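Local structure of hypothetical protein, GDSL-like Lipase/Acylhydrolase family protein (Bacteroides uniformis, 4M8K) at residues A[31-34]-A[35-38]; A[55-59]-A[60-64]. The protein is of unknown function but is a putative GDSL-like lipase or acylhydrolase, and so probably hydrolyses ester bonds of a substrate not yet identified. One frame throughout, in Å; residues are numbered along the deposited sequence.

Contact 1: residues A[31-34]-A[35-38]; sequences STFY and GHVS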
ATOM      1  N   SER A  31       3.183  -6.056  -1.597  1.00 20.22           N
ATOM      2  CA  SER A  31       2.189  -6.618  -0.671  1.00 18.43           C
ATOM      3  C   SER A  31       1.388  -7.768  -1.299  1.00 19.29           C
ATOM      4  O   SER A  31       0.343  -8.184  -0.767  1.00 21.32           O
ATOM      5  CB  SER A  31       1.284  -5.476  -0.186  1.00 19.97           C
ATOM      6  OG  SER A  31       2.047  -4.490   0.498  1.00 19.35           O
ATOM      7  N   THR A  32       1.862  -8.294  -2.431  1.00 20.97           N
ATOM      8  CA  THR A  32       1.183  -9.396  -3.107  1.00 21.44           C
ATOM      9  C   THR A  32       1.790 -10.741  -2.755  1.00 22.50           C
ATOM     10  O   THR A  32       2.961 -10.833  -2.412  1.00 18.99           O
ATOM     11  CB  THR A  32       1.175  -9.345  -4.675  1.00 25.41           C
ATOM     12  OG1 THR A  32       2.516  -9.410  -5.224  1.00 22.57           O
ATOM     13  CG2 THR A  32       0.426  -8.125  -5.165  1.00 25.33           C
ATOM     14  N   PHE A  33       0.958 -11.774  -2.837  1.00 23.89           N
ATOM     15  CA  PHE A  33       1.404 -13.180  -2.901  1.00 21.24           C
ATOM     16  C   PHE A  33       0.287 -13.952  -3.575  1.00 19.80           C
ATOM     17  O   PHE A  33      -0.898 -13.836  -3.180  1.00 19.59           O
ATOM     18  CB  PHE A  33       1.771 -13.798  -1.516  1.00 22.61           C
ATOM     19  CG  PHE A  33       2.730 -14.965  -1.624  1.00 21.42           C
ATOM     20  CD1 PHE A  33       2.254 -16.236  -1.902  1.00 20.82           C
ATOM     21  CD2 PHE A  33       4.114 -14.787  -1.470  1.00 18.75           C
ATOM     22  CE1 PHE A  33       3.123 -17.314  -2.062  1.00 21.75           C
ATOM     23  CE2 PHE A  33       4.996 -15.849  -1.593  1.00 22.83           C
ATOM     24  CZ  PHE A  33       4.505 -17.128  -1.913  1.00 20.41           C
ATOM     25  N   TYR A  34       0.648 -14.683  -4.622  1.00 22.21           N
ATOM     26  CA  TYR A  34      -0.283 -15.575  -5.340  1.00 23.94           C
ATOM     27  C   TYR A  34      -1.209 -16.344  -4.404  1.00 21.38           C
ATOM     28  O   TYR A  34      -0.738 -17.022  -3.460  1.00 21.58           O
ATOM     29  CB  TYR A  34       0.529 -16.561  -6.216  1.00 24.30           C
ATOM     30  CG  TYR A  34      -0.323 -17.288  -7.208  1.00 26.81           C
ATOM     31  CD1 TYR A  34      -0.924 -16.598  -8.264  1.00 24.68           C
ATOM     32  CD2 TYR A  34      -0.570 -18.663  -7.087  1.00 32.18           C
ATOM     33  CE1 TYR A  34      -1.741 -17.230  -9.162  1.00 29.93           C
ATOM     34  CE2 TYR A  34      -1.385 -19.326  -8.019  1.00 33.16           C
ATOM     35  CZ  TYR A  34      -1.953 -18.589  -9.057  1.00 36.44           C
ATOM     36  OH  TYR A  34      -2.772 -19.168  -9.988  1.00 46.61           O
ATOM     37  N   GLY A  35      -2.508 -16.246  -4.641  1.00 20.50           N
ATOM     38  CA  GLY A  35      -3.524 -16.939  -3.847  1.00 20.02           C
ATOM     39  C   GLY A  35      -3.926 -16.233  -2.573  1.00 23.56           C
ATOM     40  O   GLY A  35      -4.751 -16.722  -1.823  1.00 21.65           O
ATOM     41  N   HIS A  36      -3.332 -15.098  -2.291  1.00 18.44           N
ATOM     42  CA  HIS A  36      -3.603 -14.413  -1.033  1.00 20.90           C
ATOM     43  C   HIS A  36      -3.962 -12.959  -1.266  1.00 21.25           C
ATOM     44  O   HIS A  36      -3.797 -12.113  -0.367  1.00 30.80           O
ATOM     45  CB  HIS A  36      -2.361 -14.466  -0.112  1.00 24.00           C
ATOM     46  CG  HIS A  36      -2.050 -15.827   0.381  1.00 25.11           C
ATOM     47  ND1 HIS A  36      -2.468 -16.286   1.615  1.00 29.20           N
ATOM     48  CD2 HIS A  36      -1.404 -16.855  -0.206  1.00 22.21           C
ATOM     49  CE1 HIS A  36      -2.119 -17.553   1.745  1.00 30.56           C
ATOM     50  NE2 HIS A  36      -1.479 -17.919   0.651  1.00 26.99           N
ATOM     51  N   VAL A  37      -4.464 -12.632  -2.448  1.00 22.51           N
ATOM     52  CA  VAL A  37      -4.994 -11.266  -2.677  1.00 20.39           C
ATOM     53  C   VAL A  37      -6.463 -11.329  -2.985  1.00 20.06           C
ATOM     54  O   VAL A  37      -6.951 -12.338  -3.474  1.00 20.81           O
ATOM     55  CB  VAL A  37      -4.231 -10.583  -3.837  1.00 18.23           C
ATOM     56  CG1 VAL A  37      -2.797 -10.341  -3.429  1.00 20.35           C
ATOM     57  CG2 VAL A  37      -4.271 -11.424  -5.123  1.00 18.69           C
ATOM     58  N   SER A  38      -7.187 -10.219  -2.773  1.00 21.55           N
ATOM     59  CA  SER A  38      -8.576 -10.132  -3.149  0.50 22.95           C
ATOM     60  C   SER A  38      -8.827  -8.781  -3.790  1.00 22.03           C
ATOM     61  O   SER A  38      -8.488  -7.759  -3.179  1.00 21.45           O
ATOM     62  CB  SER A  38      -9.446 -10.276  -1.923  0.50 25.75           C
ATOM     63  OG  SER A  38      -9.082 -11.425  -1.214  0.50 25.76           O
TER
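The side chains of F33 and H36 lie side by side and point the same way. They meet at one ring atom each, CD1 of F33 and CD2 of H36, 4.1 Å apart. The approach is oblique, so this is a graze and not a stack. Two different torsions produce it. CG of F33 is anti to the backbone N (chi1 -156°). CG of H36 is instead anti to the carbonyl carbon, beside its N (chi1 -68°). H36 CB then sits 3.5 Å from F33 O. The edge of the imidazole is turned to the backbone: H36 CD2 is 3.3 Å from Y34 O, near the ring plane.

The backbone here makes a type II beta turn from F33 to H36. It is closed by the hydrogen bond from H36 N to F33 O, 2.9 Å long and bent to 145° at the hydrogen. G35 takes the third position of the turn with a positive phi, which favours glycine. A CB there would also run into Y34 O. The turn belongs to the long loop between strand 22-27 and helix 64-71 of a GDSL-family fold built round a five-stranded parallel sheet.

Y34 carries its ring outward at the corner of the turn. Its CB, 3.4 Å away, and the near end of the ring lie against G35 N. V37 faces back across the turn. Its CG1 touches F33 O at 4.0 Å and lies 4.3 Å from T32 CG2. On T32, OG1 is engaged by S29 O and W45 N. Beyond the turn, V37 packs on C44 and N79, while F33 rests on Y46 and T63.

Contact 2: residues A[55-59]-A[60-64]; sequences NDVTK and VEETW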
ATOM      1  N   ASN A  55      14.677 -13.448  -6.596  1.00 27.65           N
ATOM      2  CA  ASN A  55      14.307 -12.871  -5.343  1.00 22.89           C
ATOM      3  C   ASN A  55      13.962 -14.059  -4.443  1.00 24.50           C
ATOM      4  O   ASN A  55      13.321 -15.034  -4.884  1.00 22.12           O
ATOM      5  CB  ASN A  55      13.093 -11.916  -5.513  1.00 23.38           C
ATOM      6  CG  ASN A  55      12.564 -11.345  -4.187  1.00 27.13           C
ATOM      7  OD1 ASN A  55      12.115 -12.091  -3.299  1.00 26.58           O
ATOM      8  ND2 ASN A  55      12.582 -10.006  -4.058  1.00 25.20           N
ATOM      9  N   ASP A  56      14.410 -14.003  -3.200  1.00 23.64           N
ATOM     10  CA  ASP A  56      14.431 -15.200  -2.371  1.00 23.12           C
ATOM     11  C   ASP A  56      13.173 -15.417  -1.579  1.00 22.16           C
ATOM     12  O   ASP A  56      13.104 -16.366  -0.792  1.00 22.09           O
ATOM     13  CB  ASP A  56      15.618 -15.159  -1.424  1.00 24.74           C
ATOM     14  CG  ASP A  56      15.570 -14.011  -0.434  1.00 21.20           C
ATOM     15  OD1 ASP A  56      14.615 -13.204  -0.440  1.00 23.75           O
ATOM     16  OD2 ASP A  56      16.578 -13.856   0.323  1.00 22.94           O
ATOM     17  N   VAL A  57      12.150 -14.565  -1.755  1.00 22.16           N
ATOM     18  CA  VAL A  57      10.868 -14.807  -1.093  1.00 22.06           C
ATOM     19  C   VAL A  57      10.081 -15.902  -1.816  1.00 28.58           C
ATOM     20  O   VAL A  57       9.688 -15.686  -2.933  1.00 22.43           O
ATOM     21  CB  VAL A  57      10.012 -13.522  -1.004  1.00 21.98           C
ATOM     22  CG1 VAL A  57       8.656 -13.837  -0.481  1.00 21.62           C
ATOM     23  CG2 VAL A  57      10.702 -12.531  -0.108  1.00 22.47           C
ATOM     24  N   THR A  58       9.915 -17.085  -1.191  1.00 23.63           N
ATOM     25  CA  THR A  58       9.188 -18.205  -1.811  1.00 26.20           C
ATOM     26  C   THR A  58       7.867 -18.631  -1.079  1.00 24.94           C
ATOM     27  O   THR A  58       7.084 -19.395  -1.603  1.00 32.61           O
ATOM     28  CB  THR A  58      10.113 -19.446  -1.955  1.00 21.72           C
ATOM     29  OG1 THR A  58      10.424 -19.996  -0.671  1.00 21.97           O
ATOM     30  CG2 THR A  58      11.442 -19.103  -2.617  1.00 25.95           C
ATOM     31  N   LYS A  59       7.618 -18.108   0.108  1.00 22.05           N
ATOM     32  CA  LYS A  59       6.502 -18.521   0.952  1.00 24.52           C
ATOM     33  C   LYS A  59       5.754 -17.320   1.477  1.00 24.20           C
ATOM     34  O   LYS A  59       6.368 -16.316   1.832  1.00 20.75           O
ATOM     35  CB  LYS A  59       7.012 -19.301   2.162  1.00 24.87           C
ATOM     36  CG  LYS A  59       7.630 -20.642   1.816  1.00 30.42           C
ATOM     37  CD  LYS A  59       8.154 -21.330   3.072  1.00 32.63           C
ATOM     38  CE  LYS A  59       9.466 -22.046   2.848  1.00 38.70           C
ATOM     39  NZ  LYS A  59       9.591 -23.229   3.743  1.00 35.58           N
ATOM     40  N   VAL A  60       4.424 -17.426   1.569  1.00 22.72           N
ATOM     41  CA  VAL A  60       3.614 -16.295   2.044  1.00 23.52           C
ATOM     42  C   VAL A  60       4.010 -15.863   3.427  1.00 23.97           C
ATOM     43  O   VAL A  60       3.822 -14.703   3.783  1.00 22.59           O
ATOM     44  CB  VAL A  60       2.100 -16.616   1.973  1.00 25.59           C
ATOM     45  CG1 VAL A  60       1.733 -17.730   2.975  1.00 30.27           C
ATOM     46  CG2 VAL A  60       1.263 -15.380   2.206  1.00 25.13           C
ATOM     47  N   GLU A  61       4.558 -16.783   4.225  1.00 24.41           N
ATOM     48  CA  GLU A  61       4.910 -16.522   5.641  1.00 26.73           C
ATOM     49  C   GLU A  61       6.100 -15.590   5.792  1.00 24.63           C
ATOM     50  O   GLU A  61       6.338 -15.036   6.875  1.00 26.28           O
ATOM     51  CB  GLU A  61       5.226 -17.843   6.373  1.00 31.05           C
ATOM     52  CG  GLU A  61       4.005 -18.730   6.521  1.00 33.99           C
ATOM     53  CD  GLU A  61       3.791 -19.704   5.379  1.00 40.30           C
ATOM     54  OE1 GLU A  61       4.454 -19.615   4.322  1.00 29.78           O
ATOM     55  OE2 GLU A  61       2.912 -20.567   5.524  1.00 41.62           O
ATOM     56  N   GLU A  62       6.814 -15.402   4.696  1.00 23.91           N
ATOM     57  CA  GLU A  62       7.952 -14.478   4.622  1.00 21.71           C
ATOM     58  C   GLU A  62       7.515 -13.066   4.258  1.00 22.18           C
ATOM     59  O   GLU A  62       8.317 -12.149   4.364  1.00 24.56           O
ATOM     60  CB  GLU A  62       8.974 -14.970   3.584  1.00 23.93           C
ATOM     61  CG  GLU A  62       9.692 -16.259   3.957  1.00 24.20           C
ATOM     62  CD  GLU A  62      10.213 -17.043   2.775  1.00 29.62           C
ATOM     63  OE1 GLU A  62       9.833 -16.782   1.617  1.00 24.45           O
ATOM     64  OE2 GLU A  62      11.040 -17.924   3.012  1.00 27.50           O
ATOM     65  N   THR A  63       6.275 -12.866   3.798  1.00 18.52           N
ATOM     66  CA  THR A  63       5.821 -11.515   3.391  1.00 20.26           C
ATOM     67  C   THR A  63       5.714 -10.586   4.615  1.00 20.11           C
ATOM     68  O   THR A  63       5.396 -11.068   5.715  1.00 21.43           O
ATOM     69  CB  THR A  63       4.461 -11.526   2.627  1.00 18.89           C
ATOM     70  OG1 THR A  63       3.405 -11.964   3.487  1.00 19.39           O
ATOM     71  CG2 THR A  63       4.553 -12.447   1.400  1.00 21.68           C
ATOM     72  N   TRP A  64       5.878  -9.275   4.412  1.00 25.49           N
ATOM     73  CA  TRP A  64       5.889  -8.315   5.508  1.00 21.34           C
ATOM     74  C   TRP A  64       4.562  -8.346   6.236  1.00 25.48           C
ATOM     75  O   TRP A  64       4.521  -8.222   7.450  1.00 26.06           O
ATOM     76  CB  TRP A  64       6.218  -6.877   5.044  1.00 24.62           C
ATOM     77  CG  TRP A  64       5.116  -6.160   4.259  1.00 22.97           C
ATOM     78  CD1 TRP A  64       4.964  -6.129   2.932  1.00 23.47           C
ATOM     79  CD2 TRP A  64       4.052  -5.402   4.812  1.00 22.65           C
ATOM     80  NE1 TRP A  64       3.859  -5.377   2.575  1.00 19.83           N
ATOM     81  CE2 TRP A  64       3.255  -4.950   3.731  1.00 24.19           C
ATOM     82  CE3 TRP A  64       3.652  -5.103   6.132  1.00 23.21           C
ATOM     83  CZ2 TRP A  64       2.090  -4.183   3.921  1.00 23.20           C
ATOM     84  CZ3 TRP A  64       2.529  -4.339   6.318  1.00 23.15           C
ATOM     85  CH2 TRP A  64       1.720  -3.910   5.208  1.00 23.07           C
TER
HETATM   86  O   HOH W   1      12.116 -19.373   1.324  1.00 29.20           O
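The E62 side chain leaves with CG anti to the carbonyl carbon (chi1 -67°) and then runs extended (chi2 155°), which carries its carboxylate back to the backbone of T58 and K59. T58 has OG1 set between its N and its carbonyl carbon (chi1 69°), on the side where a water can join it to E62.

E62 OE1 is gripped by two backbone donors. T58 N gives 2.8 Å and comes nearly along the C-O axis. K59 N gives 3.0 Å and comes from above the carboxylate plane, with the straighter bond of the two. The other oxygen, OE2, accepts from the water, which also bonds T58 OG1. Both carboxylate oxygens are therefore held, and the group's rotation is fixed. V57 runs alongside E62 the other way, with CG1 3.8 Å from OE1. With an alanine here in place of the glutamate, the N-H groups of T58 and K59 would probably lose this acceptor, and the water its second anchor.

The backbone returns the grip: E62 N bonds K59 O at 3.0 Å. This closes the chain into the 3-10 segment 60-62. E61 bends at chi2 and brings OE1 to 3.4 Å from K59 CB, while K59 NZ stays apart from both carboxylates. An Asx turn precedes this, with N55 OD1 accepting from V57 N at 2.9 Å. After it, T63 OG1 donates to V60 O in the carbonyl plane at 2.8 Å.

T63 is the N-cap of helix 64-71, and its OG1 also makes a weak bond to Y66 N. V60 packs on W65 and Y66 of that helix. V57 and E62 rest on V208 at the start of helix 208-222, and D56 OD1 accepts from V208 N.

Contacts 1 and 2 come in series in the same long loop, which leaves strand 22-27 and enters helix 64-71. Contact 1 closes first, and their centres are 11 Å apart on the same side of the chain's centre. They touch directly. The F33 ring of contact 1 packs on the T58 to V60 backbone of contact 2, with F33 CZ 3.4 Å from T58 O. S31 OG and W64 NE1 probably share a hydrogen bond at 2.9 Å. The 31-38 segment adjoins strand 75-81, at one edge of the parallel sheet, while 55-64 leads into helix 64-71 and borders helix 208-222. Together they fold two separate parts of one loop against each other.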